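Local structure of 1,3-alpha-isomaltosidase (Kribbella flavida DSM 17836, 5X3I) at residues G238-T243 against L285-R290; D651-L654 against F659-H662. The protein hydrolyses the alpha-1,3-glucosidic linkages of the cyclic tetrasaccharide cyclobis-(1-6)-alpha-nigerosyl, releasing isomaltose during its intracellular breakdown. The protein carries 1 engineered substitution. All blocks are in the same frame, centred on the assembly; numbering follows the deposited sequence.

Interaction 1 of 2, residues G238-T243 against L285-R290; sequences GFHVRT and LDEVGR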
loop_
_atom_site.group_PDB
_atom_site.type_symbol
_atom_site.label_atom_id
_atom_site.label_comp_id
_atom_site.label_asym_id
_atom_site.label_seq_id
_atom_site.Cartn_x
_atom_site.Cartn_y
_atom_site.Cartn_z
ATOM N N GLY A 238 -21.987 -2.610 -8.748
ATOM C CA GLY A 238 -20.562 -2.363 -8.735
ATOM C C GLY A 238 -19.892 -2.948 -9.956
ATOM O O GLY A 238 -20.468 -3.778 -10.647
ATOM N N PHE A 239 -18.662 -2.526 -10.210
ATOM C CA PHE A 239 -17.926 -2.979 -11.380
ATOM C C PHE A 239 -16.483 -3.324 -11.037
ATOM O O PHE A 239 -15.899 -2.755 -10.132
ATOM C CB PHE A 239 -17.940 -1.904 -12.474
ATOM C CG PHE A 239 -17.166 -0.666 -12.108
ATOM C CD1 PHE A 239 -15.835 -0.531 -12.466
ATOM C CD2 PHE A 239 -17.765 0.351 -11.392
ATOM C CE1 PHE A 239 -15.124 0.598 -12.121
ATOM C CE2 PHE A 239 -17.057 1.480 -11.043
ATOM C CZ PHE A 239 -15.733 1.601 -11.409
ATOM N N HIS A 240 -15.920 -4.248 -11.796
ATOM C CA HIS A 240 -14.507 -4.558 -11.732
ATOM C C HIS A 240 -13.955 -4.606 -13.146
ATOM O O HIS A 240 -14.378 -5.424 -13.950
ATOM C CB HIS A 240 -14.280 -5.893 -11.020
ATOM C CG HIS A 240 -12.891 -6.424 -11.144
ATOM N ND1 HIS A 240 -12.618 -7.772 -11.230
ATOM C CD2 HIS A 240 -11.692 -5.799 -11.176
ATOM C CE1 HIS A 240 -11.317 -7.953 -11.324
ATOM N NE2 HIS A 240 -10.731 -6.770 -11.287
ATOM N N VAL A 241 -13.007 -3.733 -13.450
ATOM C CA VAL A 241 -12.332 -3.813 -14.735
ATOM C C VAL A 241 -11.314 -4.929 -14.631
ATOM O O VAL A 241 -10.413 -4.846 -13.787
ATOM C CB VAL A 241 -11.629 -2.508 -15.096
ATOM C CG1 VAL A 241 -11.074 -2.583 -16.503
ATOM C CG2 VAL A 241 -12.579 -1.326 -14.932
ATOM N N ARG A 242 -11.389 -5.961 -15.466
ATOM C CA ARG A 242 -10.475 -7.028 -15.152
ATOM C C ARG A 242 -9.187 -6.806 -15.913
ATOM O O ARG A 242 -8.987 -7.316 -17.002
ATOM C CB ARG A 242 -11.086 -8.380 -15.550
ATOM C CG ARG A 242 -12.438 -8.680 -14.926
ATOM C CD ARG A 242 -13.111 -9.879 -15.572
ATOM N NE ARG A 242 -14.239 -10.344 -14.768
ATOM C CZ ARG A 242 -15.178 -11.180 -15.194
ATOM N NH1 ARG A 242 -15.139 -11.641 -16.439
ATOM N NH2 ARG A 242 -16.161 -11.552 -14.381
ATOM N N THR A 243 -8.242 -6.206 -15.212
ATOM C CA THR A 243 -6.900 -6.009 -15.711
ATOM C C THR A 243 -6.011 -5.727 -14.512
ATOM O O THR A 243 -6.486 -5.183 -13.516
ATOM C CB THR A 243 -6.837 -4.833 -16.705
ATOM O OG1 THR A 243 -5.514 -4.704 -17.220
ATOM C CG2 THR A 243 -7.235 -3.542 -16.027
ATOM N N LEU A 285 -15.430 -10.616 -4.657
ATOM C CA LEU A 285 -14.503 -11.473 -3.911
ATOM C C LEU A 285 -14.583 -12.932 -4.367
ATOM O O LEU A 285 -13.573 -13.625 -4.390
ATOM C CB LEU A 285 -14.756 -11.358 -2.404
ATOM C CG LEU A 285 -14.606 -9.958 -1.786
ATOM C CD1 LEU A 285 -14.605 -10.005 -0.254
ATOM C CD2 LEU A 285 -13.375 -9.234 -2.310
ATOM N N ASP A 286 -15.775 -13.393 -4.748
ATOM C CA ASP A 286 -15.914 -14.717 -5.359
ATOM C C ASP A 286 -15.008 -14.842 -6.572
ATOM O O ASP A 286 -14.477 -15.909 -6.864
ATOM C CB ASP A 286 -17.358 -14.997 -5.788
ATOM C CG ASP A 286 -18.208 -15.550 -4.660
ATOM O OD1 ASP A 286 -17.656 -15.802 -3.573
ATOM O OD2 ASP A 286 -19.431 -15.722 -4.866
ATOM N N GLU A 287 -14.879 -13.745 -7.305
ATOM C CA GLU A 287 -14.027 -13.711 -8.477
ATOM C C GLU A 287 -12.535 -13.547 -8.160
ATOM O O GLU A 287 -11.711 -14.254 -8.712
ATOM C CB GLU A 287 -14.495 -12.571 -9.393
ATOM C CG GLU A 287 -13.740 -12.427 -10.693
ATOM C CD GLU A 287 -14.251 -11.255 -11.542
ATOM O OE1 GLU A 287 -13.406 -10.572 -12.151
ATOM O OE2 GLU A 287 -15.483 -11.018 -11.581
ATOM N N VAL A 288 -12.185 -12.569 -7.334
ATOM C CA VAL A 288 -10.763 -12.269 -7.132
ATOM C C VAL A 288 -10.101 -12.796 -5.844
ATOM O O VAL A 288 -8.890 -12.694 -5.685
ATOM C CB VAL A 288 -10.535 -10.768 -7.223
ATOM C CG1 VAL A 288 -11.180 -10.245 -8.515
ATOM C CG2 VAL A 288 -11.110 -10.057 -6.014
ATOM N N GLY A 289 -10.875 -13.410 -4.966
ATOM C CA GLY A 289 -10.348 -13.839 -3.684
ATOM C C GLY A 289 -10.833 -13.090 -2.460
ATOM O O GLY A 289 -11.348 -11.970 -2.538
ATOM N N ARG A 290 -10.642 -13.742 -1.311
ATOM C CA ARG A 290 -11.282 -13.376 -0.059
ATOM C C ARG A 290 -10.379 -13.745 1.138
ATOM O O ARG A 290 -9.582 -14.668 1.053
ATOM C CB ARG A 290 -12.637 -14.089 0.038
ATOM C CG ARG A 290 -13.442 -13.852 1.291
ATOM C CD ARG A 290 -14.696 -14.727 1.300
ATOM N NE ARG A 290 -15.769 -14.182 0.469
ATOM C CZ ARG A 290 -16.146 -14.690 -0.700
ATOM N NH1 ARG A 290 -15.545 -15.759 -1.201
ATOM N NH2 ARG A 290 -17.134 -14.124 -1.369
#
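The Glu287 side chain swings opposite its own amide N (chi1 -178°) and runs on extended, so the carboxylate is carried away from helix 277-288 to His240 and Arg242. The His240 ring comes to meet it by the same choice of first torsion (chi1 168°). Arg242, two residues on from His240, stretches out from CG to NE and reaches the same carboxylate. It takes hold side-on, one nitrogen to each oxygen. Arg242 NE lies 2.8 Å from Glu287 OE1, and Arg242 NH2 lies 2.9 Å from Glu287 OE2. This two-bond salt bridge is not flat. The guanidinium and carboxylate planes are 80° apart, and both nitrogens approach the oxygens from above the carboxylate plane. Glu287 OE1 also sits at the edge of the His240 ring, where it takes a weak hydrogen bond from His240 ND1 at 3.1 Å. Tyr273 OH is hydrogen-bonded to Glu287 OE2. Each carboxylate oxygen therefore has two polar partners, which should limit its rotation. The charge of Arg242 is likely to favour the ionised carboxylate.

Beside the polar group, Val288 CG1 packs against His240 CE1 at 3.6 Å. CA of Arg242 lies over one face of the imidazole, toward its rim, 3.8 Å above the plane. Phe284 meets the ring edge-to-face. The helix ends here: Gly289 is the first residue to leave helical angles, and it does so with positive phi. Its N still bonds to Leu285 O.

The C-terminal end of helix 277-288 thus packs against strand 237-241 of the mixed sheet in the galactose mutarotase-like N-terminal domain of family 31, held by a buried histidine and a side-on Arg-Glu salt bridge, away from the active site.

Interaction 2 of 2, residues D651-L654 against F659-H662; sequences DRPL and FFDH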
loop_
_atom_site.group_PDB
_atom_site.type_symbol
_atom_site.label_atom_id
_atom_site.label_comp_id
_atom_site.label_asym_id
_atom_site.label_seq_id
_atom_site.Cartn_x
_atom_site.Cartn_y
_atom_site.Cartn_z
ATOM N N ASP A 651 -19.313 -11.485 3.763
ATOM C CA ASP A 651 -18.688 -10.358 3.057
ATOM C C ASP A 651 -19.115 -8.974 3.561
ATOM O O ASP A 651 -18.620 -7.964 3.070
ATOM C CB ASP A 651 -18.915 -10.483 1.551
ATOM C CG ASP A 651 -18.238 -11.691 0.994
ATOM O OD1 ASP A 651 -17.085 -11.934 1.403
ATOM O OD2 ASP A 651 -18.852 -12.426 0.201
ATOM N N ARG A 652 -20.029 -8.917 4.523
ATOM C CA ARG A 652 -20.308 -7.656 5.209
ATOM C C ARG A 652 -19.072 -7.226 5.993
ATOM O O ARG A 652 -18.627 -7.957 6.867
ATOM C CB ARG A 652 -21.509 -7.779 6.150
ATOM C CG ARG A 652 -22.855 -8.010 5.468
ATOM C CD ARG A 652 -23.988 -7.345 6.254
ATOM N NE ARG A 652 -24.636 -8.261 7.174
ATOM C CZ ARG A 652 -25.423 -7.891 8.181
ATOM N NH1 ARG A 652 -25.667 -6.609 8.420
ATOM N NH2 ARG A 652 -25.963 -8.812 8.961
ATOM N N PRO A 653 -18.514 -6.047 5.674
ATOM C CA PRO A 653 -17.198 -5.624 6.177
ATOM C C PRO A 653 -17.053 -5.536 7.697
ATOM O O PRO A 653 -18.025 -5.334 8.413
ATOM C CB PRO A 653 -17.027 -4.236 5.559
ATOM C CG PRO A 653 -17.766 -4.340 4.258
ATOM C CD PRO A 653 -18.995 -5.151 4.607
ATOM N N LEU A 654 -15.818 -5.688 8.159
ATOM C CA LEU A 654 -15.491 -5.552 9.574
ATOM C C LEU A 654 -15.412 -4.090 9.996
ATOM O O LEU A 654 -16.014 -3.699 10.985
ATOM C CB LEU A 654 -14.175 -6.267 9.884
ATOM C CG LEU A 654 -13.698 -6.223 11.334
ATOM C CD1 LEU A 654 -14.806 -6.706 12.273
ATOM C CD2 LEU A 654 -12.415 -7.065 11.495
ATOM N N PHE A 659 -23.141 2.657 4.502
ATOM C CA PHE A 659 -23.956 2.417 3.309
ATOM C C PHE A 659 -24.204 0.929 3.074
ATOM O O PHE A 659 -25.083 0.563 2.306
ATOM C CB PHE A 659 -23.343 3.082 2.065
ATOM C CG PHE A 659 -22.142 2.374 1.482
ATOM C CD1 PHE A 659 -22.295 1.344 0.574
ATOM C CD2 PHE A 659 -20.865 2.798 1.783
ATOM C CE1 PHE A 659 -21.196 0.717 0.023
ATOM C CE2 PHE A 659 -19.766 2.173 1.231
ATOM C CZ PHE A 659 -19.933 1.136 0.349
ATOM N N PHE A 660 -23.458 0.066 3.758
ATOM C CA PHE A 660 -23.677 -1.369 3.613
ATOM C C PHE A 660 -24.995 -1.801 4.225
ATOM O O PHE A 660 -25.742 -2.579 3.639
ATOM C CB PHE A 660 -22.530 -2.167 4.245
ATOM C CG PHE A 660 -21.332 -2.294 3.353
ATOM C CD1 PHE A 660 -21.194 -3.382 2.518
ATOM C CD2 PHE A 660 -20.369 -1.309 3.326
ATOM C CE1 PHE A 660 -20.107 -3.491 1.687
ATOM C CE2 PHE A 660 -19.278 -1.408 2.493
ATOM C CZ PHE A 660 -19.143 -2.500 1.675
ATOM N N ASP A 661 -25.311 -1.267 5.389
ATOM C CA ASP A 661 -26.535 -1.622 6.067
ATOM C C ASP A 661 -27.650 -0.601 5.865
ATOM O O ASP A 661 -28.764 -0.878 6.148
ATOM C CB ASP A 661 -26.304 -1.836 7.558
ATOM C CG ASP A 661 -25.340 -2.970 7.852
ATOM O OD1 ASP A 661 -25.468 -4.015 7.278
ATOM O OD2 ASP A 661 -24.459 -2.768 8.651
ATOM N N HIS A 662 -27.318 0.586 5.417
ATOM C CA HIS A 662 -28.289 1.642 5.289
ATOM C C HIS A 662 -28.207 2.371 3.949
ATOM O O HIS A 662 -28.143 3.571 3.902
ATOM C CB HIS A 662 -28.106 2.614 6.425
ATOM C CG HIS A 662 -28.061 1.973 7.770
ATOM N ND1 HIS A 662 -29.187 1.611 8.458
ATOM C CD2 HIS A 662 -27.020 1.639 8.560
ATOM C CE1 HIS A 662 -28.842 1.056 9.599
ATOM N NE2 HIS A 662 -27.534 1.067 9.687
#
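Pro653 lays its ring over one face of Phe660. Its CG stands 3.6 Å from the centroid of the Phe660 ring and 17° off the ring normal, a CH-pi contact. Pro653 CD lies over the same face, 3.5 Å from Phe660 CD1. Phe659 CE1 lies against the opposite face, toward the rim, 3.8 Å above the plane, so the ring has a neighbour on each face. Were Phe660 an alanine, Pro653 would probably lose the ring it packs on, and a gap would open between it and Phe659.

Beside this apolar pair runs a salt bridge. The Arg652 chain bends at chi2 and chi3 (-95°), which turns its guanidinium to Asp661. Arg652 NH1 gives a bond of 2.8 Å to Asp661 OD1. The oxygen lies near the guanidinium plane, but the two flat groups are almost perpendicular, 87° apart. The other oxygen, Asp661 OD2, pairs with Arg656, so one carboxylate serves two arginines, one on each oxygen.

The two loops lie on either side of strand 655-656 in the chain, the first just after helix 622-650. Phe660 also packs on Pro277 of helix 277-288 and Ser556 of helix 541-556, and His228 of strand 223-230 meets its ring edge-to-face.

Overall arrangement
From the N terminus, interaction 1 comes first. It joins strand 237-241 to the end of helix 277-288, closing a long excursion through strands 247-252, 255-261 and 267-274. The chain then runs through the parallel strands of the TIM barrel and out along helix 622-650. Interaction 2 follows and closes a short turn around strand 655-656 in the C-terminal region. The two are in series, neither nested nor crossed. Their centres are about 17 Å apart, yet they touch: Arg290 NE forms a salt bridge with Asp651 OD1. Helix 277-288 is common ground, so N-terminal sheet, barrel and C-terminal region meet around it.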